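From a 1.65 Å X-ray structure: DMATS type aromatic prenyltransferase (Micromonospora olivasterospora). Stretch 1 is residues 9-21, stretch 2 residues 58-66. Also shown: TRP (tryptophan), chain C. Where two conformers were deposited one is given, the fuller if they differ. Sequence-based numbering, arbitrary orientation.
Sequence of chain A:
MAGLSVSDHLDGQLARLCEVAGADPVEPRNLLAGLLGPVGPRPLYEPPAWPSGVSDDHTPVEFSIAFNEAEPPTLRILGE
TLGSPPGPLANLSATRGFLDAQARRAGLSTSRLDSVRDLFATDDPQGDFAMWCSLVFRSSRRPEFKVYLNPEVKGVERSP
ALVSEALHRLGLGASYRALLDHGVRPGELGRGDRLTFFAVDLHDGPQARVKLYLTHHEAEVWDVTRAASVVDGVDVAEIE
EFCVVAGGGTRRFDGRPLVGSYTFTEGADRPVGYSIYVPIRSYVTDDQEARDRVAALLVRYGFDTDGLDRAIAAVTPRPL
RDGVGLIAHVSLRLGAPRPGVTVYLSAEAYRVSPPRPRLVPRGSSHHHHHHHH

Stretch 1 9-21: HLDGQLARLCEVA
Stretch 2 58-66: HTPVEFSIA

How do the two stretches lie against each other? Residues 9-21 are helical, in a helix that begins earlier in the chain, with phi/psi near -63/-45 up to Val20 and -87/-13 at Ala21. Backbone hydrogen bonds run from i to i-4, beginning with Gln13 N to His9 O at 3.2 Å, although Glu19 N to Ala15 O is weak at 3.4 Å. His58 (74/13), Thr59 (-57/126) and Pro60 (-81/25) lead into a strand at 61-66 that continues later in the chain, with phi/psi from -152 to -92 and 120 to 157. Helix and strand run parallel, 9° apart, with their axes 10.6 Å apart at closest approach. The register is set by two CA-CA distances, Leu10 to Val61 at 8.3 Å and Leu14 to Phe63 at 8.1 Å. The contact buries 384 Å² and contains no hydrogen bond between the stretches.

What does the first part of the helix bring to the strand? Leu10 (chi1 m, chi2 t) points toward the strand side and touches both the loop ahead of the strand and its first residue: CD2 lies 4.1 Å from Thr59 CG2, and CD1 lies 4.0 Å from Val61 CB. Thr59 is m and Val61 t. The Leu10 backbone takes part too, its O sitting 3.8 Å from Phe63 CZ while still accepting from Leu14 N at 2.9 Å. One turn on, Gln13 (m, t, chi3 -44°) places OE1 3.4 Å from Phe63 CE2, at the ring edge and near its plane. OE1 has no polar partner in the model, whereas NE2 is hydrogen-bonded elsewhere in the structure.

Why does Phe63 dominate the strand's side? Its 108 Å² of covered area is the largest of any residue here; with chi1 of -60° (m) and chi2 of -71° the ring runs back toward Leu10. Leu14 (t, p), whose CA-to-CB bond points sideways, approaches obliquely with CB 4.2 Å from Phe63 CE1. Leu17 (m, t) points toward the strand and covers one ring face: its CD1 is 3.6 Å from Phe63 CG and 4.0 Å from the ring centroid, 27° off the normal, a CH-pi contact.

How does the contact end, and what faces elsewhere? Val20 (t) reaches Ile65 (t, t) with a looser touch, Val20 CG1 to Ile65 CD1 at 4.5 Å, and Ala21 closes the helical segment. Val61, Phe63 and Ile65 point toward the helix in strand alternation. Glu62, between Val61 and Phe63, extends the other way with chi1 and chi2 both t and chi3 at -93°, so that its OE2 accepts a 2.7 Å hydrogen bond from NE1 of the bound tryptophan, with an N-H...O angle of 151°.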

# COMPACT_ATOMS: atom_id res chain seq x y z
N HIS A 9 -9.58 -8.89 -16.90
CA HIS A 9 -9.11 -9.62 -15.70
C HIS A 9 -9.44 -8.80 -14.44
O HIS A 9 -10.14 -9.33 -13.54
CB HIS A 9 -7.64 -9.95 -15.84
CG HIS A 9 -7.16 -10.99 -14.87
ND1 HIS A 9 -7.55 -12.31 -14.96
CD2 HIS A 9 -6.36 -10.91 -13.79
CE1 HIS A 9 -6.99 -13.00 -13.95
NE2 HIS A 9 -6.26 -12.17 -13.25
N LEU A 10 -8.95 -7.55 -14.36
CA LEU A 10 -8.99 -6.77 -13.09
C LEU A 10 -10.40 -6.29 -12.80
O LEU A 10 -10.78 -6.25 -11.64
CB LEU A 10 -8.07 -5.56 -13.19
CG LEU A 10 -6.60 -5.83 -13.50
CD1 LEU A 10 -5.78 -4.60 -13.24
CD2 LEU A 10 -6.06 -6.98 -12.74
N ASP A 11 -11.13 -5.89 -13.84
CA ASP A 11 -12.50 -5.38 -13.68
C ASP A 11 -13.37 -6.50 -13.08
O ASP A 11 -14.17 -6.20 -12.25
CB ASP A 11 -13.07 -4.87 -15.01
CG ASP A 11 -14.49 -4.33 -14.91
OD1 ASP A 11 -14.72 -3.37 -14.12
OD2 ASP A 11 -15.38 -4.90 -15.61
N GLY A 12 -13.18 -7.75 -13.51
CA GLY A 12 -13.93 -8.91 -12.95
C GLY A 12 -13.59 -9.14 -11.49
O GLY A 12 -14.48 -9.36 -10.71
N GLN A 13 -12.31 -9.10 -11.15
CA GLN A 13 -11.83 -9.21 -9.76
C GLN A 13 -12.50 -8.12 -8.90
O GLN A 13 -13.04 -8.46 -7.84
CB GLN A 13 -10.31 -9.14 -9.73
CG GLN A 13 -9.64 -10.33 -10.37
CD GLN A 13 -8.15 -10.18 -10.51
OE1 GLN A 13 -7.66 -9.14 -10.92
NE2 GLN A 13 -7.42 -11.24 -10.18
N LEU A 14 -12.45 -6.86 -9.33
CA LEU A 14 -13.01 -5.75 -8.53
C LEU A 14 -14.53 -5.93 -8.35
O LEU A 14 -15.03 -5.67 -7.27
CB LEU A 14 -12.71 -4.41 -9.19
CG LEU A 14 -13.25 -3.20 -8.43
CD1 LEU A 14 -12.74 -3.19 -7.01
CD2 LEU A 14 -12.88 -1.90 -9.13
N ALA A 15 -15.24 -6.28 -9.41
CA ALA A 15 -16.72 -6.47 -9.38
C ALA A 15 -17.07 -7.51 -8.30
O ALA A 15 -17.96 -7.24 -7.48
CB ALA A 15 -17.21 -6.88 -10.75
N ARG A 16 -16.35 -8.62 -8.26
CA ARG A 16 -16.59 -9.70 -7.27
C ARG A 16 -16.18 -9.21 -5.88
O ARG A 16 -16.94 -9.49 -4.91
CB ARG A 16 -15.90 -10.99 -7.72
CG ARG A 16 -16.51 -11.62 -8.97
CD ARG A 16 -15.89 -12.96 -9.27
NE ARG A 16 -14.48 -12.85 -9.60
CZ ARG A 16 -13.98 -12.68 -10.84
NH1 ARG A 16 -12.67 -12.57 -11.02
NH2 ARG A 16 -14.79 -12.64 -11.90
N LEU A 17 -15.09 -8.47 -5.75
CA LEU A 17 -14.61 -8.01 -4.42
C LEU A 17 -15.64 -7.03 -3.82
O LEU A 17 -15.79 -6.99 -2.55
CB LEU A 17 -13.26 -7.32 -4.59
CG LEU A 17 -12.05 -8.24 -4.64
CD1 LEU A 17 -10.80 -7.44 -4.97
CD2 LEU A 17 -11.87 -8.97 -3.31
N CYS A 18 -16.25 -6.21 -4.67
CA CYS A 18 -17.26 -5.20 -4.28
C CYS A 18 -18.45 -5.91 -3.63
O CYS A 18 -18.93 -5.42 -2.58
CB CYS A 18 -17.71 -4.36 -5.46
SG CYS A 18 -16.57 -3.02 -5.84
N GLU A 19 -18.90 -7.02 -4.24
CA GLU A 19 -20.04 -7.84 -3.75
C GLU A 19 -19.66 -8.40 -2.39
O GLU A 19 -20.49 -8.34 -1.48
CB GLU A 19 -20.36 -8.99 -4.69
CG GLU A 19 -20.96 -8.54 -6.01
CD GLU A 19 -21.96 -9.51 -6.61
OE1 GLU A 19 -21.61 -10.69 -6.76
OE2 GLU A 19 -23.10 -9.09 -6.91
N VAL A 20 -18.45 -8.92 -2.26
CA VAL A 20 -17.94 -9.50 -0.99
C VAL A 20 -18.03 -8.42 0.11
O VAL A 20 -18.52 -8.75 1.20
CB VAL A 20 -16.51 -10.07 -1.15
CG1 VAL A 20 -15.87 -10.40 0.19
CG2 VAL A 20 -16.49 -11.28 -2.05
N ALA A 21 -17.60 -7.19 -0.16
CA ALA A 21 -17.49 -6.08 0.82
C ALA A 21 -18.82 -5.31 0.94
O ALA A 21 -18.94 -4.49 1.89
CB ALA A 21 -16.36 -5.15 0.41
N HIS A 58 4.25 -7.27 -12.12
CA HIS A 58 4.23 -5.95 -12.79
C HIS A 58 2.82 -5.55 -13.24
O HIS A 58 2.69 -4.56 -13.99
CB HIS A 58 5.24 -5.92 -13.94
CG HIS A 58 6.63 -6.21 -13.47
ND1 HIS A 58 7.20 -5.51 -12.44
CD2 HIS A 58 7.54 -7.12 -13.87
CE1 HIS A 58 8.42 -5.97 -12.23
NE2 HIS A 58 8.66 -6.93 -13.09
N THR A 59 1.79 -6.24 -12.76
CA THR A 59 0.42 -5.71 -12.84
C THR A 59 0.44 -4.36 -12.13
O THR A 59 0.92 -4.29 -11.01
CB THR A 59 -0.61 -6.65 -12.22
OG1 THR A 59 -0.51 -7.97 -12.77
CG2 THR A 59 -2.01 -6.14 -12.44
N PRO A 60 -0.01 -3.24 -12.74
CA PRO A 60 0.08 -1.94 -12.07
C PRO A 60 -1.02 -1.63 -11.04
O PRO A 60 -1.24 -0.51 -10.76
CB PRO A 60 0.01 -0.96 -13.26
CG PRO A 60 -0.90 -1.68 -14.25
CD PRO A 60 -0.55 -3.14 -14.11
N VAL A 61 -1.64 -2.68 -10.48
CA VAL A 61 -2.75 -2.59 -9.49
C VAL A 61 -2.58 -3.74 -8.47
O VAL A 61 -2.15 -4.86 -8.89
CB VAL A 61 -4.13 -2.63 -10.20
CG1 VAL A 61 -5.22 -3.21 -9.31
CG2 VAL A 61 -4.54 -1.24 -10.71
N GLU A 62 -2.87 -3.45 -7.20
CA GLU A 62 -2.94 -4.47 -6.11
C GLU A 62 -4.20 -4.18 -5.31
O GLU A 62 -4.48 -3.01 -5.02
CB GLU A 62 -1.71 -4.39 -5.21
CG GLU A 62 -1.74 -5.40 -4.09
CD GLU A 62 -0.51 -5.38 -3.20
OE1 GLU A 62 0.43 -6.15 -3.46
OE2 GLU A 62 -0.51 -4.57 -2.28
N PHE A 63 -4.97 -5.21 -4.99
CA PHE A 63 -6.20 -5.11 -4.19
C PHE A 63 -5.85 -5.31 -2.73
O PHE A 63 -4.84 -5.92 -2.45
CB PHE A 63 -7.20 -6.17 -4.63
CG PHE A 63 -7.62 -6.08 -6.08
CD1 PHE A 63 -8.42 -5.04 -6.52
CD2 PHE A 63 -7.17 -7.02 -7.00
CE1 PHE A 63 -8.81 -4.96 -7.86
CE2 PHE A 63 -7.56 -6.94 -8.33
CZ PHE A 63 -8.37 -5.90 -8.76
N SER A 64 -6.68 -4.82 -1.83
CA SER A 64 -6.62 -5.20 -0.41
C SER A 64 -7.99 -5.09 0.22
O SER A 64 -8.85 -4.32 -0.30
CB SER A 64 -5.59 -4.36 0.35
OG SER A 64 -5.89 -2.97 0.30
N ILE A 65 -8.19 -5.87 1.27
CA ILE A 65 -9.41 -5.84 2.08
C ILE A 65 -8.99 -5.66 3.54
O ILE A 65 -8.13 -6.38 4.01
CB ILE A 65 -10.29 -7.06 1.79
CG1 ILE A 65 -11.55 -7.04 2.64
CG2 ILE A 65 -9.54 -8.36 1.88
CD1 ILE A 65 -12.70 -7.82 2.02
N ALA A 66 -9.52 -4.62 4.15
CA ALA A 66 -9.27 -4.21 5.54
C ALA A 66 -10.46 -4.61 6.38
O ALA A 66 -11.55 -4.11 6.12
CB ALA A 66 -8.98 -2.73 5.61
N TRP C . 4.94 -4.59 -4.51
CA TRP C . 5.76 -3.59 -3.74
C TRP C . 6.42 -4.28 -2.54
O TRP C . 7.33 -3.69 -1.92
CB TRP C . 4.90 -2.39 -3.29
CG TRP C . 3.78 -2.72 -2.36
CD1 TRP C . 2.54 -3.18 -2.68
CD2 TRP C . 3.80 -2.60 -0.92
NE1 TRP C . 1.79 -3.37 -1.55
CE2 TRP C . 2.53 -3.01 -0.45
CE3 TRP C . 4.76 -2.18 0.02
CZ2 TRP C . 2.20 -3.03 0.90
CZ3 TRP C . 4.43 -2.20 1.36
CH2 TRP C . 3.17 -2.61 1.79
OXT TRP C . 6.08 -5.43 -2.20